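Side-chain contacts in pseudoazurin (Methylobacterium extorquens, PDB 1PMY), which binds one copper ion in a cupredoxin domain and probably serves as an electron carrier of the periplasm: residues 5-10 and 16-21; 56-59 and 63-66. All coordinates share one frame; numbering follows the deposited sequence.

Overall arrangement
Two ways of joining segments in a cupredoxin sandwich meet here, one along strands and one through side chains. Interaction 1 comes first in the chain and unites the hairpin strands 2-8 and 17-25 by backbone hydrogen bonds. Interaction 2 opens only after it has closed, and packs the loop residues 56-59 on strand 64-67 without any hydrogen bond between them. Strand 30-34 lies between strands 2-8 and 64-67 in the sheet, so it bridges the two contacts, whose centres are about 14 Å apart. Interaction 1 borders the copper site, its M16 side chain about 5 Å from the metal at the nearest atoms, whereas T58 of interaction 2 keeps its side chain about 10 Å away.

Interaction 1 of 2, residues 5-10 and 16-21; sequences VKMLNS and MVFDPA
M7 and F18 face each other in a non-hydrogen-bonded antiparallel pair, their side chains side by side and pointing the same way. The methionine CG sits 3.7 Å from F18 CE1, and its SD makes an oblique Met-aromatic contact, 5.3 Å from the ring centroid. V5 flanks the same phenylalanine: its CG1, anti to the backbone N (chi1 175°), lies 3.9 Å from F18 CB, while CG2 turns to P20 CD. CG1 also packs at 3.7 Å against P20 O, which is buried here without a hydrogen-bond partner.

The other face of the hairpin carries K6, L8, V17 and D19. There L8 reaches across with CD1 to D19 CB at 3.7 Å, and its own CB meets V17 CG2. The chain of K6 curls back through three bends, bringing NZ into a weak bond with D19 O and a hydrogen bond with A4 O; the D19 carboxylate is too distant to pair with it.

Beneath these side chains, K6 pairs with D19 and L8 with V17 through two backbone bonds each, L8 N meeting V17 O at 2.9 Å. Where the strands turn their corners, M16 N donates to N9 O at 2.7 Å.

Farther out, strand 30-34 receives V5 and M7 through I31 and F33, and N9 N is bonded to D37 OD2. N9 OD1 makes a weak hydrogen bond with NE2 of the copper ligand H40, a second-shell link, and the M16 side chain comes within about 5 Å of the metal. The arrangement is the first beta hairpin of a cupredoxin fold, with its turn end beside the type 1 copper site.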
loop_
_atom_site.group_PDB
_atom_site.type_symbol
_atom_site.label_atom_id
_atom_site.label_comp_id
_atom_site.label_asym_id
_atom_site.label_seq_id
_atom_site.Cartn_x
_atom_site.Cartn_y
_atom_site.Cartn_z
ATOM N N VAL A 5 -7.257 -4.674 -5.895
ATOM C CA VAL A 5 -5.967 -5.151 -5.515
ATOM C C VAL A 5 -6.173 -6.493 -4.765
ATOM O O VAL A 5 -7.000 -6.565 -3.839
ATOM C CB VAL A 5 -5.294 -4.122 -4.532
ATOM C CG1 VAL A 5 -3.945 -4.694 -4.016
ATOM C CG2 VAL A 5 -5.050 -2.850 -5.330
ATOM N N LYS A 6 -5.459 -7.471 -5.278
ATOM C CA LYS A 6 -5.444 -8.824 -4.765
ATOM C C LYS A 6 -4.335 -9.017 -3.687
ATOM O O LYS A 6 -3.217 -8.554 -3.881
ATOM C CB LYS A 6 -5.154 -9.887 -5.803
ATOM C CG LYS A 6 -5.683 -9.859 -7.181
ATOM C CD LYS A 6 -7.032 -9.425 -7.587
ATOM C CE LYS A 6 -7.400 -7.953 -7.507
ATOM N NZ LYS A 6 -6.543 -7.163 -8.515
ATOM N N MET A 7 -4.686 -9.752 -2.656
ATOM C CA MET A 7 -3.736 -10.148 -1.563
ATOM C C MET A 7 -3.320 -11.600 -1.852
ATOM O O MET A 7 -4.169 -12.516 -1.746
ATOM C CB MET A 7 -4.487 -9.948 -0.234
ATOM C CG MET A 7 -4.785 -8.437 -0.171
ATOM S SD MET A 7 -5.482 -8.047 1.486
ATOM C CE MET A 7 -6.968 -9.028 1.334
ATOM N N LEU A 8 -2.091 -11.752 -2.256
ATOM C CA LEU A 8 -1.581 -13.066 -2.719
ATOM C C LEU A 8 -0.371 -13.628 -1.963
ATOM O O LEU A 8 0.513 -12.948 -1.544
ATOM C CB LEU A 8 -1.128 -12.924 -4.191
ATOM C CG LEU A 8 -2.135 -12.483 -5.222
ATOM C CD1 LEU A 8 -1.469 -11.871 -6.448
ATOM C CD2 LEU A 8 -3.140 -13.518 -5.547
ATOM N N ASN A 9 -0.467 -14.952 -1.854
ATOM C CA ASN A 9 0.675 -15.740 -1.322
ATOM C C ASN A 9 1.831 -15.705 -2.351
ATOM O O ASN A 9 3.032 -15.678 -1.930
ATOM C CB ASN A 9 0.250 -17.167 -1.034
ATOM C CG ASN A 9 -0.666 -17.332 0.119
ATOM O OD1 ASN A 9 -0.936 -16.366 0.920
ATOM N ND2 ASN A 9 -1.113 -18.559 0.357
ATOM N N SER A 10 1.499 -15.821 -3.612
ATOM C CA SER A 10 2.481 -15.857 -4.722
ATOM C C SER A 10 1.984 -15.051 -5.893
ATOM O O SER A 10 0.832 -15.197 -6.329
ATOM C CB SER A 10 2.851 -17.312 -5.028
ATOM O OG SER A 10 4.049 -17.380 -5.817
ATOM N N MET A 16 4.149 -13.410 -0.989
ATOM C CA MET A 16 3.449 -12.412 -0.140
ATOM C C MET A 16 3.459 -11.032 -0.794
ATOM O O MET A 16 4.266 -10.144 -0.368
ATOM C CB MET A 16 3.980 -12.402 1.254
ATOM C CG MET A 16 4.270 -13.722 1.885
ATOM S SD MET A 16 2.646 -14.591 1.939
ATOM C CE MET A 16 3.154 -16.094 2.716
ATOM N N VAL A 17 2.632 -10.835 -1.780
ATOM C CA VAL A 17 2.507 -9.634 -2.551
ATOM C C VAL A 17 1.034 -9.121 -2.765
ATOM O O VAL A 17 0.069 -9.867 -2.618
ATOM C CB VAL A 17 3.155 -9.794 -3.956
ATOM C CG1 VAL A 17 4.592 -10.327 -3.889
ATOM C CG2 VAL A 17 2.329 -10.741 -4.810
ATOM N N PHE A 18 0.993 -7.826 -3.011
ATOM C CA PHE A 18 -0.217 -7.129 -3.374
ATOM C C PHE A 18 -0.063 -7.050 -4.915
ATOM O O PHE A 18 1.056 -6.772 -5.365
ATOM C CB PHE A 18 -0.393 -5.741 -2.769
ATOM C CG PHE A 18 -0.748 -5.704 -1.319
ATOM C CD1 PHE A 18 -2.037 -5.885 -0.812
ATOM C CD2 PHE A 18 0.274 -5.314 -0.435
ATOM C CE1 PHE A 18 -2.276 -5.758 0.574
ATOM C CE2 PHE A 18 0.035 -5.232 0.944
ATOM C CZ PHE A 18 -1.201 -5.486 1.471
ATOM N N ASP A 19 -1.197 -7.194 -5.586
ATOM C CA ASP A 19 -1.039 -7.052 -7.105
ATOM C C ASP A 19 -2.237 -6.224 -7.577
ATOM O O ASP A 19 -3.360 -6.789 -7.483
ATOM C CB ASP A 19 -1.038 -8.461 -7.722
ATOM C CG ASP A 19 -0.901 -8.396 -9.256
ATOM O OD1 ASP A 19 -0.514 -7.332 -9.785
ATOM O OD2 ASP A 19 -1.109 -9.430 -9.917
ATOM N N PRO A 20 -2.012 -5.045 -8.073
ATOM C CA PRO A 20 -0.769 -4.363 -8.226
ATOM C C PRO A 20 -0.216 -3.791 -6.868
ATOM O O PRO A 20 -1.039 -3.639 -6.017
ATOM C CB PRO A 20 -1.098 -3.217 -9.170
ATOM C CG PRO A 20 -2.501 -2.857 -8.832
ATOM C CD PRO A 20 -3.151 -4.255 -8.619
ATOM N N ALA A 21 1.102 -3.632 -6.908
ATOM C CA ALA A 21 1.779 -3.120 -5.683
ATOM C C ALA A 21 1.854 -1.606 -5.726
ATOM O O ALA A 21 2.081 -0.918 -4.655
ATOM C CB ALA A 21 3.149 -3.796 -5.620
#

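Interaction 2 of 2, residues 56-59 and 63-66; sequences VKTT and EAVV
V56 and V66 meet at one end of a small apolar contact on the cupredoxin sandwich, where a loop segment lies alongside strand 64-67, the outermost strand on its side of the sheet. No hydrogen bond joins 56-59 to 63-66: the CA atoms of V56 and V66 are 7.9 Å apart, a separation filled by side chains pointing toward each other.

Followed outward from its backbone, V56 divides at CB into two methyls, each with its own partner. With chi1 at 174° the CG1 branch lies beside the carbonyl carbon and reaches CG2 of V66 at 3.9 Å. CG2, on the side of the backbone N instead, finds CG1 of V66 at 4.0 Å. V66 holds nearly the same rotamer, and the two side chains cross at an angle, CG1 of each meeting CG2 of the other, so that both methyls of each valine are in contact.

Two residues along, T58 and A64 repeat the theme on a smaller scale, with CA atoms 6.8 Å apart. The threonine divides its work between its branches: the methyl packs on alanine, while OG1 is hydrogen-bonded to V42 N.

What positions the two segments lies outside them. Backbone bonds tie V56 to T44 and T58 to V42, and T58 O accepts from N41 ND2, so the loop is held on the chain that follows the copper ligand H40. Strand 64-67 is fastened in turn to strand 30-34, through A64 with F33 and V66 with I31. Between these two attachments, the closest approach across the contact is that of T58 CG2 to A64 CB, at 3.6 Å.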
loop_
_atom_site.group_PDB
_atom_site.type_symbol
_atom_site.label_atom_id
_atom_site.label_comp_id
_atom_site.label_asym_id
_atom_site.label_seq_id
_atom_site.Cartn_x
_atom_site.Cartn_y
_atom_site.Cartn_z
ATOM N N VAL A 56 -5.618 3.012 8.763
ATOM C CA VAL A 56 -6.334 1.825 8.252
ATOM C C VAL A 56 -5.733 0.567 8.888
ATOM O O VAL A 56 -4.485 0.471 8.959
ATOM C CB VAL A 56 -6.124 1.780 6.700
ATOM C CG1 VAL A 56 -6.685 0.507 6.061
ATOM C CG2 VAL A 56 -6.633 3.051 6.063
ATOM N N LYS A 57 -6.619 -0.303 9.334
ATOM C CA LYS A 57 -6.217 -1.574 9.897
ATOM C C LYS A 57 -7.445 -2.511 9.696
ATOM O O LYS A 57 -8.385 -2.513 10.430
ATOM C CB LYS A 57 -5.854 -1.601 11.380
ATOM C CG LYS A 57 -5.141 -2.920 11.617
ATOM C CD LYS A 57 -5.254 -3.685 12.809
ATOM C CE LYS A 57 -5.214 -3.200 14.197
ATOM N NZ LYS A 57 -6.340 -3.869 14.996
ATOM N N THR A 58 -7.288 -3.356 8.676
ATOM C CA THR A 58 -8.331 -4.272 8.270
ATOM C C THR A 58 -8.191 -5.622 8.965
ATOM O O THR A 58 -7.160 -5.916 9.505
ATOM C CB THR A 58 -8.500 -4.375 6.686
ATOM O OG1 THR A 58 -7.331 -5.029 6.081
ATOM C CG2 THR A 58 -8.615 -2.917 6.124
ATOM N N THR A 59 -9.289 -6.361 8.880
ATOM C CA THR A 59 -9.355 -7.735 9.442
ATOM C C THR A 59 -8.852 -8.726 8.416
ATOM O O THR A 59 -9.030 -8.753 7.180
ATOM C CB THR A 59 -10.866 -8.076 9.783
ATOM O OG1 THR A 59 -11.262 -7.065 10.737
ATOM C CG2 THR A 59 -10.937 -9.519 10.329
ATOM N N GLU A 63 -12.462 -9.116 2.678
ATOM C CA GLU A 63 -12.347 -8.082 1.581
ATOM C C GLU A 63 -12.447 -6.751 2.372
ATOM O O GLU A 63 -13.123 -6.737 3.471
ATOM C CB GLU A 63 -13.651 -8.011 0.816
ATOM C CG GLU A 63 -14.253 -9.165 0.154
ATOM C CD GLU A 63 -14.938 -8.886 -1.193
ATOM O OE1 GLU A 63 -15.450 -7.762 -1.370
ATOM O OE2 GLU A 63 -14.890 -9.795 -2.004
ATOM N N ALA A 64 -11.870 -5.709 1.853
ATOM C CA ALA A 64 -11.935 -4.427 2.564
ATOM C C ALA A 64 -11.895 -3.319 1.522
ATOM O O ALA A 64 -11.302 -3.541 0.459
ATOM C CB ALA A 64 -10.656 -4.261 3.455
ATOM N N VAL A 65 -12.555 -2.274 1.816
ATOM C CA VAL A 65 -12.551 -1.107 0.954
ATOM C C VAL A 65 -11.993 0.083 1.752
ATOM O O VAL A 65 -12.292 0.366 2.919
ATOM C CB VAL A 65 -13.972 -0.841 0.389
ATOM C CG1 VAL A 65 -13.891 0.553 -0.309
ATOM C CG2 VAL A 65 -14.381 -1.954 -0.540
ATOM N N VAL A 66 -11.110 0.818 1.007
ATOM C CA VAL A 66 -10.535 2.045 1.576
ATOM C C VAL A 66 -10.801 3.182 0.584
ATOM O O VAL A 66 -10.380 3.110 -0.584
ATOM C CB VAL A 66 -9.003 1.881 1.836
ATOM C CG1 VAL A 66 -8.400 3.178 2.482
ATOM C CG2 VAL A 66 -8.793 0.678 2.761
#